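Local coordinates for protein hydroxyethylphosphonate dioxygenase (Streptomyces albus, PDB 6B9R) that probably catalyses the iron-dependent, oxygen-using cleavage of 2-hydroxyethylphosphonate to hydroxymethylphosphonate, at residues 174-185 against 303-312; 358-367 against 415-423. All coordinates share one frame; numbering follows the deposited sequence.

Contact 1: residues 174-185 against 303-312; sequences VPMNTGDSVWGL and TEADVRIQPG
Ser181 and Trp183 each exchange two backbone hydrogen bonds with the facing strand, Ser181 with Gln310 and Trp183 with Arg308. The shortest runs from Arg308 N to Trp183 O, 2.7 Å. Leu185 N adds a bond to Asp306 O; Asp306 belongs to the type I' turn from Glu304 to Val307.

Other polar links between the segments lie near Asp180. Asp180 OD1 accepts from Gly312 N at 2.9 Å through its anti lone pair, and the bond is nearly straight (177°). Asp180 OD2 takes Asn177 N from above the carboxylate plane, inside the type II turn from Asn177 to Asp180. Together the two bonds limit rotation of the carboxylate. A water donates to Gly179 O and Gln310 O and accepts from Ser181 OG, which also bonds Ala334 N.

Strand 307-310 is an edge strand, within this chain, of a seven-stranded antiparallel cupin sheet. Strand 181-184 lies between it and strand 152-158, which carries the iron ligand Gln153.

Ile309 makes most of the apolar contacts. Its CD1 meets Val174 CG2 tip to tip at 4.0 Å. Met176 bends at chi2 (-77°), bringing CE to 3.8 Å from Ile309 CG2. Val182 CG2 touches Ile309 CG1 and Val307 CB. Thr303 CG2 lies in plane at the Trp183 ring edge, 3.8 Å from CZ3; Trp183 NE1 bonds Tyr208 OH. The Leu185 and Asp306 side chains cross at about a right angle; Asp306 OD2 bonds Ser167 OG.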
loop_
_atom_site.group_PDB
_atom_site.type_symbol
_atom_site.label_atom_id
_atom_site.label_comp_id
_atom_site.label_asym_id
_atom_site.label_seq_id
_atom_site.Cartn_x
_atom_site.Cartn_y
_atom_site.Cartn_z
ATOM N N VAL A 174 -31.606 11.577 6.280
ATOM C CA VAL A 174 -31.862 12.157 4.964
ATOM C C VAL A 174 -32.688 11.165 4.151
ATOM O O VAL A 174 -32.209 10.064 3.848
ATOM C CB VAL A 174 -30.550 12.524 4.250
ATOM C CG1 VAL A 174 -30.818 12.935 2.824
ATOM C CG2 VAL A 174 -29.833 13.641 4.995
ATOM N N PRO A 175 -33.925 11.498 3.789
ATOM C CA PRO A 175 -34.706 10.603 2.921
ATOM C C PRO A 175 -34.111 10.539 1.521
ATOM O O PRO A 175 -33.695 11.550 0.954
ATOM C CB PRO A 175 -36.103 11.245 2.900
ATOM C CG PRO A 175 -36.100 12.265 4.011
ATOM C CD PRO A 175 -34.682 12.702 4.172
ATOM N N MET A 176 -34.091 9.336 0.963
ATOM C CA MET A 176 -33.548 9.062 -0.357
ATOM C C MET A 176 -34.624 8.472 -1.253
ATOM O O MET A 176 -35.693 8.062 -0.798
ATOM C CB MET A 176 -32.378 8.071 -0.270
ATOM C CG MET A 176 -31.352 8.452 0.727
ATOM S SD MET A 176 -30.336 9.774 0.059
ATOM C CE MET A 176 -29.207 9.974 1.446
ATOM N N ASN A 177 -34.310 8.393 -2.544
ATOM C CA ASN A 177 -35.123 7.611 -3.462
ATOM C C ASN A 177 -34.214 7.028 -4.532
ATOM O O ASN A 177 -32.995 7.199 -4.494
ATOM C CB ASN A 177 -36.249 8.440 -4.070
ATOM C CG ASN A 177 -37.552 7.668 -4.128
ATOM O OD1 ASN A 177 -37.577 6.484 -4.491
ATOM N ND2 ASN A 177 -38.637 8.321 -3.738
ATOM N N THR A 178 -34.823 6.324 -5.484
ATOM C CA THR A 178 -34.067 5.569 -6.479
ATOM C C THR A 178 -33.075 6.446 -7.231
ATOM O O THR A 178 -33.425 7.519 -7.728
ATOM C CB THR A 178 -35.031 4.907 -7.454
ATOM O OG1 THR A 178 -35.916 4.062 -6.710
ATOM C CG2 THR A 178 -34.271 4.061 -8.485
ATOM N N GLY A 179 -31.823 5.986 -7.299
ATOM C CA GLY A 179 -30.785 6.699 -8.005
ATOM C C GLY A 179 -29.961 7.646 -7.160
ATOM O O GLY A 179 -28.947 8.155 -7.652
ATOM N N ASP A 180 -30.369 7.916 -5.920
ATOM C CA ASP A 180 -29.510 8.620 -4.980
ATOM C C ASP A 180 -28.385 7.692 -4.508
ATOM O O ASP A 180 -28.428 6.469 -4.687
ATOM C CB ASP A 180 -30.310 9.123 -3.778
ATOM C CG ASP A 180 -31.375 10.128 -4.171
ATOM O OD1 ASP A 180 -31.181 10.811 -5.188
ATOM O OD2 ASP A 180 -32.386 10.240 -3.454
ATOM N N SER A 181 -27.372 8.292 -3.893
ATOM C CA SER A 181 -26.230 7.510 -3.429
ATOM C C SER A 181 -25.463 8.300 -2.380
ATOM O O SER A 181 -25.575 9.523 -2.286
ATOM C CB SER A 181 -25.319 7.120 -4.597
ATOM O OG SER A 181 -24.787 8.268 -5.239
ATOM N N VAL A 182 -24.655 7.587 -1.598
ATOM C CA VAL A 182 -23.869 8.227 -0.555
ATOM C C VAL A 182 -22.564 7.460 -0.422
ATOM O O VAL A 182 -22.504 6.258 -0.690
ATOM C CB VAL A 182 -24.639 8.274 0.780
ATOM C CG1 VAL A 182 -25.011 6.873 1.224
ATOM C CG2 VAL A 182 -23.842 9.025 1.867
ATOM N N TRP A 183 -21.510 8.183 -0.061
ATOM C CA TRP A 183 -20.193 7.614 0.203
ATOM C C TRP A 183 -19.812 7.993 1.629
ATOM O O TRP A 183 -20.024 9.133 2.044
ATOM C CB TRP A 183 -19.155 8.142 -0.813
ATOM C CG TRP A 183 -17.761 7.557 -0.671
ATOM C CD1 TRP A 183 -17.234 6.491 -1.362
ATOM C CD2 TRP A 183 -16.723 8.024 0.194
ATOM N NE1 TRP A 183 -15.930 6.273 -0.973
ATOM C CE2 TRP A 183 -15.595 7.195 -0.014
ATOM C CE3 TRP A 183 -16.636 9.063 1.130
ATOM C CZ2 TRP A 183 -14.403 7.377 0.674
ATOM C CZ3 TRP A 183 -15.452 9.243 1.816
ATOM C CH2 TRP A 183 -14.348 8.409 1.585
ATOM N N GLY A 184 -19.266 7.047 2.387
ATOM C CA GLY A 184 -19.126 7.229 3.823
ATOM C C GLY A 184 -17.823 6.664 4.354
ATOM O O GLY A 184 -17.281 5.685 3.837
ATOM N N LEU A 185 -17.340 7.286 5.434
ATOM C CA LEU A 185 -16.031 7.037 6.018
ATOM C C LEU A 185 -16.071 5.847 6.962
ATOM O O LEU A 185 -17.139 5.445 7.434
ATOM C CB LEU A 185 -15.556 8.281 6.765
ATOM C CG LEU A 185 -15.132 9.440 5.872
ATOM C CD1 LEU A 185 -14.842 10.686 6.724
ATOM C CD2 LEU A 185 -13.917 9.041 5.048
ATOM N N THR A 303 -16.744 15.400 2.317
ATOM C CA THR A 303 -17.677 14.851 3.289
ATOM C C THR A 303 -18.108 15.915 4.296
ATOM O O THR A 303 -17.388 16.881 4.578
ATOM C CB THR A 303 -17.066 13.658 4.047
ATOM O OG1 THR A 303 -15.758 13.989 4.535
ATOM C CG2 THR A 303 -16.988 12.407 3.163
ATOM N N GLU A 304 -19.308 15.714 4.832
ATOM C CA GLU A 304 -19.863 16.489 5.930
ATOM C C GLU A 304 -20.622 15.500 6.801
ATOM O O GLU A 304 -21.402 14.692 6.285
ATOM C CB GLU A 304 -20.770 17.619 5.420
ATOM C CG GLU A 304 -21.518 18.408 6.518
ATOM C CD GLU A 304 -20.607 18.904 7.639
ATOM O OE1 GLU A 304 -19.413 19.173 7.379
ATOM O OE2 GLU A 304 -21.092 19.022 8.787
ATOM N N ALA A 305 -20.352 15.522 8.108
ATOM C CA ALA A 305 -20.829 14.467 9.000
ATOM C C ALA A 305 -20.412 13.092 8.471
ATOM O O ALA A 305 -21.164 12.118 8.535
ATOM C CB ALA A 305 -22.346 14.554 9.203
ATOM N N ASP A 306 -19.202 13.030 7.909
ATOM C CA ASP A 306 -18.503 11.807 7.503
ATOM C C ASP A 306 -19.149 11.075 6.330
ATOM O O ASP A 306 -18.787 9.908 6.060
ATOM C CB ASP A 306 -18.342 10.838 8.679
ATOM C CG ASP A 306 -17.557 11.444 9.815
ATOM O OD1 ASP A 306 -16.622 12.227 9.535
ATOM O OD2 ASP A 306 -17.889 11.161 10.985
ATOM N N VAL A 307 -20.079 11.715 5.614
ATOM C CA VAL A 307 -20.689 11.154 4.412
ATOM C C VAL A 307 -20.700 12.221 3.323
ATOM O O VAL A 307 -20.645 13.422 3.598
ATOM C CB VAL A 307 -22.127 10.637 4.666
ATOM C CG1 VAL A 307 -22.134 9.570 5.742
ATOM C CG2 VAL A 307 -23.057 11.784 5.059
ATOM N N ARG A 308 -20.769 11.769 2.071
ATOM C CA ARG A 308 -20.993 12.654 0.926
ATOM C C ARG A 308 -22.184 12.113 0.142
ATOM O O ARG A 308 -22.105 11.045 -0.471
ATOM C CB ARG A 308 -19.742 12.769 0.048
ATOM C CG ARG A 308 -19.921 13.437 -1.339
ATOM C CD ARG A 308 -20.906 14.620 -1.374
ATOM N NE ARG A 308 -20.675 15.602 -0.327
ATOM C CZ ARG A 308 -21.588 16.474 0.085
ATOM N NH1 ARG A 308 -22.805 16.481 -0.455
ATOM N NH2 ARG A 308 -21.290 17.326 1.044
ATOM N N ILE A 309 -23.279 12.860 0.145
ATOM C CA ILE A 309 -24.519 12.436 -0.493
ATOM C C ILE A 309 -24.583 13.014 -1.903
ATOM O O ILE A 309 -24.394 14.222 -2.093
ATOM C CB ILE A 309 -25.734 12.889 0.332
ATOM C CG1 ILE A 309 -25.691 12.248 1.723
ATOM C CG2 ILE A 309 -27.012 12.515 -0.382
ATOM C CD1 ILE A 309 -26.664 12.880 2.714
ATOM N N GLN A 310 -24.877 12.157 -2.891
ATOM C CA GLN A 310 -25.072 12.607 -4.268
ATOM C C GLN A 310 -26.534 12.441 -4.660
ATOM O O GLN A 310 -26.987 11.306 -4.882
ATOM C CB GLN A 310 -24.178 11.834 -5.248
ATOM C CG GLN A 310 -24.364 12.260 -6.715
ATOM C CD GLN A 310 -24.101 13.745 -6.905
ATOM O OE1 GLN A 310 -23.008 14.225 -6.616
ATOM N NE2 GLN A 310 -25.112 14.480 -7.355
ATOM N N PRO A 311 -27.315 13.514 -4.750
ATOM C CA PRO A 311 -28.661 13.380 -5.322
ATOM C C PRO A 311 -28.549 12.913 -6.763
ATOM O O PRO A 311 -27.727 13.416 -7.532
ATOM C CB PRO A 311 -29.243 14.801 -5.223
ATOM C CG PRO A 311 -28.350 15.529 -4.232
ATOM C CD PRO A 311 -26.989 14.903 -4.395
ATOM N N GLY A 312 -29.369 11.931 -7.124
ATOM C CA GLY A 312 -29.374 11.476 -8.502
ATOM C C GLY A 312 -29.819 12.547 -9.483
ATOM O O GLY A 312 -29.381 12.557 -10.635
HETATM O O HOH W 1 -26.432 9.445 -6.916
#

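Contact 2: residues 358-367 against 415-423; sequences LPPTYQHQYL and LMLRIGGSA
In the second cupin-like sheet of the chain, Gln365 and Arg418 form a non-hydrogen-bonded pair on the antiparallel neighbours 364-369 and 412-419. The two side chains lie side by side and point the same way. Arg418 grips Gln365 side-on with two nitrogens. Arg418 NE at 2.9 Å and Arg418 NH2 at 3.0 Å both bond Gln365 OE1, which lies at the guanidinium edge. Both donors stand above the same face of the Gln365 amide, whose plane is turned 88° from the guanidinium.

Thr361 CG2 packs over one guanidinium face, 3.6 Å from Arg418 NH2. A water joins Arg418 NH2 to Pro359 O. Arg418 NH1 bonds Ala247 O and Ala248 O of the second subunit. With an alanine at Arg418, Gln365 OE1 is likely to lose both these donors, and the two carbonyls of the second subunit their shared partner.

Thr361 OG1 accepts from Gln363 N in an ST turn and donates to Gln363 OE1, which holds that amide beside Arg418. Tyr366 and Leu417 exchange two backbone bonds; of the His364 and Ile419 pair, the bond from His364 N is weak.

Met416 bends at chi3 (-80°), which carries CE between Leu358 CD1 and Leu367 CD2, at 4.0 and 3.7 Å. His364 ND1 bonds Tyr397 OH, and NE2 bonds Glu219 OE1 of the second subunit. The His364 ring turns its edge to Gly421 CA, 3.5 Å from CD2.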
loop_
_atom_site.group_PDB
_atom_site.type_symbol
_atom_site.label_atom_id
_atom_site.label_comp_id
_atom_site.label_asym_id
_atom_site.label_seq_id
_atom_site.Cartn_x
_atom_site.Cartn_y
_atom_site.Cartn_z
ATOM N N LEU A 358 -14.835 -0.601 -23.372
ATOM C CA LEU A 358 -14.439 0.415 -22.408
ATOM C C LEU A 358 -12.922 0.407 -22.241
ATOM O O LEU A 358 -12.303 -0.663 -22.264
ATOM C CB LEU A 358 -15.114 0.166 -21.060
ATOM C CG LEU A 358 -16.622 0.422 -21.073
ATOM C CD1 LEU A 358 -17.225 0.181 -19.703
ATOM C CD2 LEU A 358 -16.841 1.858 -21.511
ATOM N N PRO A 359 -12.302 1.573 -22.088
ATOM C CA PRO A 359 -10.852 1.620 -21.861
ATOM C C PRO A 359 -10.486 0.830 -20.620
ATOM O O PRO A 359 -11.177 0.921 -19.592
ATOM C CB PRO A 359 -10.563 3.120 -21.670
ATOM C CG PRO A 359 -11.711 3.817 -22.322
ATOM C CD PRO A 359 -12.905 2.916 -22.130
ATOM N N PRO A 360 -9.439 0.013 -20.690
ATOM C CA PRO A 360 -8.953 -0.658 -19.481
ATOM C C PRO A 360 -8.585 0.366 -18.424
ATOM O O PRO A 360 -8.090 1.455 -18.729
ATOM C CB PRO A 360 -7.724 -1.432 -19.971
ATOM C CG PRO A 360 -7.978 -1.642 -21.435
ATOM C CD PRO A 360 -8.667 -0.375 -21.882
ATOM N N THR A 361 -8.876 0.026 -17.176
ATOM C CA THR A 361 -8.521 0.855 -16.043
ATOM C C THR A 361 -7.684 0.034 -15.073
ATOM O O THR A 361 -7.759 -1.199 -15.037
ATOM C CB THR A 361 -9.764 1.423 -15.327
ATOM O OG1 THR A 361 -9.355 2.141 -14.158
ATOM C CG2 THR A 361 -10.730 0.305 -14.913
ATOM N N TYR A 362 -6.880 0.742 -14.280
ATOM C CA TYR A 362 -6.156 0.125 -13.174
ATOM C C TYR A 362 -7.063 -0.289 -12.020
ATOM O O TYR A 362 -6.585 -0.939 -11.083
ATOM C CB TYR A 362 -5.092 1.093 -12.650
ATOM C CG TYR A 362 -5.661 2.387 -12.086
ATOM C CD1 TYR A 362 -5.931 3.479 -12.912
ATOM C CD2 TYR A 362 -5.922 2.515 -10.730
ATOM C CE1 TYR A 362 -6.446 4.663 -12.385
ATOM C CE2 TYR A 362 -6.435 3.671 -10.202
ATOM C CZ TYR A 362 -6.693 4.743 -11.031
ATOM O OH TYR A 362 -7.189 5.892 -10.478
ATOM N N GLN A 363 -8.341 0.088 -12.046
ATOM C CA GLN A 363 -9.245 -0.196 -10.943
ATOM C C GLN A 363 -9.828 -1.596 -11.061
ATOM O O GLN A 363 -10.017 -2.111 -12.163
ATOM C CB GLN A 363 -10.402 0.812 -10.930
ATOM C CG GLN A 363 -9.976 2.250 -10.734
ATOM C CD GLN A 363 -10.983 3.194 -11.337
ATOM O OE1 GLN A 363 -11.249 3.149 -12.542
ATOM N NE2 GLN A 363 -11.574 4.030 -10.502
ATOM N N HIS A 364 -10.114 -2.208 -9.907
ATOM C CA HIS A 364 -11.087 -3.298 -9.858
ATOM C C HIS A 364 -12.451 -2.761 -10.269
ATOM O O HIS A 364 -12.761 -1.596 -10.035
ATOM C CB HIS A 364 -11.203 -3.864 -8.439
ATOM C CG HIS A 364 -9.936 -4.459 -7.904
ATOM N ND1 HIS A 364 -9.590 -5.775 -8.108
ATOM C CD2 HIS A 364 -8.945 -3.921 -7.156
ATOM C CE1 HIS A 364 -8.438 -6.024 -7.512
ATOM N NE2 HIS A 364 -8.023 -4.914 -6.931
ATOM N N GLN A 365 -13.306 -3.618 -10.825
ATOM C CA GLN A 365 -14.669 -3.183 -11.130
ATOM C C GLN A 365 -15.697 -4.179 -10.614
ATOM O O GLN A 365 -15.482 -5.393 -10.661
ATOM C CB GLN A 365 -14.875 -2.970 -12.637
ATOM C CG GLN A 365 -13.876 -1.981 -13.207
ATOM C CD GLN A 365 -14.147 -1.657 -14.648
ATOM O OE1 GLN A 365 -15.165 -1.035 -14.975
ATOM N NE2 GLN A 365 -13.236 -2.072 -15.527
ATOM N N TYR A 366 -16.827 -3.642 -10.157
ATOM C CA TYR A 366 -17.984 -4.409 -9.724
ATOM C C TYR A 366 -19.187 -3.925 -10.528
ATOM O O TYR A 366 -19.392 -2.717 -10.668
ATOM C CB TYR A 366 -18.208 -4.230 -8.209
ATOM C CG TYR A 366 -19.571 -4.658 -7.713
ATOM C CD1 TYR A 366 -20.652 -3.777 -7.740
ATOM C CD2 TYR A 366 -19.778 -5.937 -7.204
ATOM C CE1 TYR A 366 -21.896 -4.162 -7.300
ATOM C CE2 TYR A 366 -21.021 -6.337 -6.760
ATOM C CZ TYR A 366 -22.085 -5.435 -6.809
ATOM O OH TYR A 366 -23.338 -5.801 -6.362
ATOM N N LEU A 367 -19.981 -4.856 -11.044
ATOM C CA LEU A 367 -21.151 -4.525 -11.838
ATOM C C LEU A 367 -22.372 -5.182 -11.218
ATOM O O LEU A 367 -22.286 -6.285 -10.679
ATOM C CB LEU A 367 -20.999 -5.004 -13.288
ATOM C CG LEU A 367 -19.729 -4.630 -14.055
ATOM C CD1 LEU A 367 -19.782 -5.243 -15.455
ATOM C CD2 LEU A 367 -19.571 -3.116 -14.138
ATOM N N LEU A 415 -25.245 -0.831 -12.349
ATOM C CA LEU A 415 -24.482 -0.079 -11.365
ATOM C C LEU A 415 -23.027 -0.517 -11.467
ATOM O O LEU A 415 -22.749 -1.717 -11.541
ATOM C CB LEU A 415 -25.031 -0.342 -9.960
ATOM C CG LEU A 415 -24.353 0.318 -8.756
ATOM C CD1 LEU A 415 -24.388 1.829 -8.871
ATOM C CD2 LEU A 415 -25.049 -0.159 -7.480
ATOM N N MET A 416 -22.105 0.450 -11.481
ATOM C CA MET A 416 -20.675 0.166 -11.597
ATOM C C MET A 416 -19.927 0.859 -10.467
ATOM O O MET A 416 -20.055 2.076 -10.277
ATOM C CB MET A 416 -20.125 0.620 -12.963
ATOM C CG MET A 416 -18.593 0.616 -13.099
ATOM S SD MET A 416 -18.042 1.333 -14.680
ATOM C CE MET A 416 -18.276 -0.031 -15.806
ATOM N N LEU A 417 -19.155 0.085 -9.709
ATOM C CA LEU A 417 -18.273 0.635 -8.689
ATOM C C LEU A 417 -16.861 0.168 -9.002
ATOM O O LEU A 417 -16.617 -1.035 -9.067
ATOM C CB LEU A 417 -18.664 0.178 -7.281
ATOM C CG LEU A 417 -17.702 0.749 -6.224
ATOM C CD1 LEU A 417 -17.778 2.285 -6.144
ATOM C CD2 LEU A 417 -17.942 0.147 -4.856
ATOM N N ARG A 418 -15.951 1.119 -9.193
ATOM C CA ARG A 418 -14.555 0.867 -9.505
ATOM C C ARG A 418 -13.724 1.389 -8.345
ATOM O O ARG A 418 -13.961 2.504 -7.871
ATOM C CB ARG A 418 -14.151 1.570 -10.803
ATOM C CG ARG A 418 -15.243 1.580 -11.856
ATOM C CD ARG A 418 -14.847 2.469 -13.021
ATOM N NE ARG A 418 -14.679 1.697 -14.244
ATOM C CZ ARG A 418 -13.960 2.110 -15.283
ATOM N NH1 ARG A 418 -13.318 3.275 -15.233
ATOM N NH2 ARG A 418 -13.878 1.351 -16.369
ATOM N N ILE A 419 -12.769 0.586 -7.874
ATOM C CA ILE A 419 -11.961 0.961 -6.718
ATOM C C ILE A 419 -10.501 0.649 -7.011
ATOM O O ILE A 419 -10.181 -0.256 -7.790
ATOM C CB ILE A 419 -12.409 0.239 -5.424
ATOM C CG1 ILE A 419 -12.230 -1.276 -5.559
ATOM C CG2 ILE A 419 -13.876 0.555 -5.101
ATOM C CD1 ILE A 419 -12.434 -2.039 -4.253
ATOM N N GLY A 420 -9.612 1.407 -6.379
ATOM C CA GLY A 420 -8.197 1.095 -6.473
ATOM C C GLY A 420 -7.875 -0.169 -5.701
ATOM O O GLY A 420 -8.454 -0.446 -4.648
ATOM N N GLY A 421 -6.940 -0.949 -6.238
ATOM C CA GLY A 421 -6.433 -2.113 -5.562
ATOM C C GLY A 421 -5.138 -1.801 -4.849
ATOM O O GLY A 421 -4.766 -0.638 -4.649
ATOM N N SER A 422 -4.422 -2.862 -4.485
ATOM C CA SER A 422 -3.114 -2.694 -3.868
ATOM C C SER A 422 -2.073 -2.158 -4.843
ATOM O O SER A 422 -1.022 -1.689 -4.399
ATOM C CB SER A 422 -2.657 -4.023 -3.273
ATOM O OG SER A 422 -3.596 -4.467 -2.309
ATOM N N ALA A 423 -2.325 -2.213 -6.154
ATOM C CA ALA A 423 -1.424 -1.581 -7.119
ATOM C C ALA A 423 -1.801 -0.101 -7.188
ATOM O O ALA A 423 -2.587 0.350 -8.027
ATOM C CB ALA A 423 -1.496 -2.266 -8.478
HETATM O O HOH W 2 -12.565 2.795 -18.374
HETATM O O HOH W 3 -5.536 -0.971 -8.578
#

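Overall arrangement
Both segments of contact 1 precede those of contact 2 along the chain. Each contact joins antiparallel neighbours, but in a different seven-stranded sheet. Contact 1 adds strand 307-310, an edge strand within this chain, to the sheet that includes strand 152-158; contact 2 lies inside the sheet running from 86-89 to 317-320. Their centres are about 21 Å apart, and their nearest atoms, about 6 Å apart, do not touch. A stretch with much more helix than strand separates the segments of contact 1, whereas strands but no helices separate those of contact 2. The arrangement is consistent with a two-cupin chain. Contact 1 lies closer to the iron, while contact 2 has more neighbours in the second subunit.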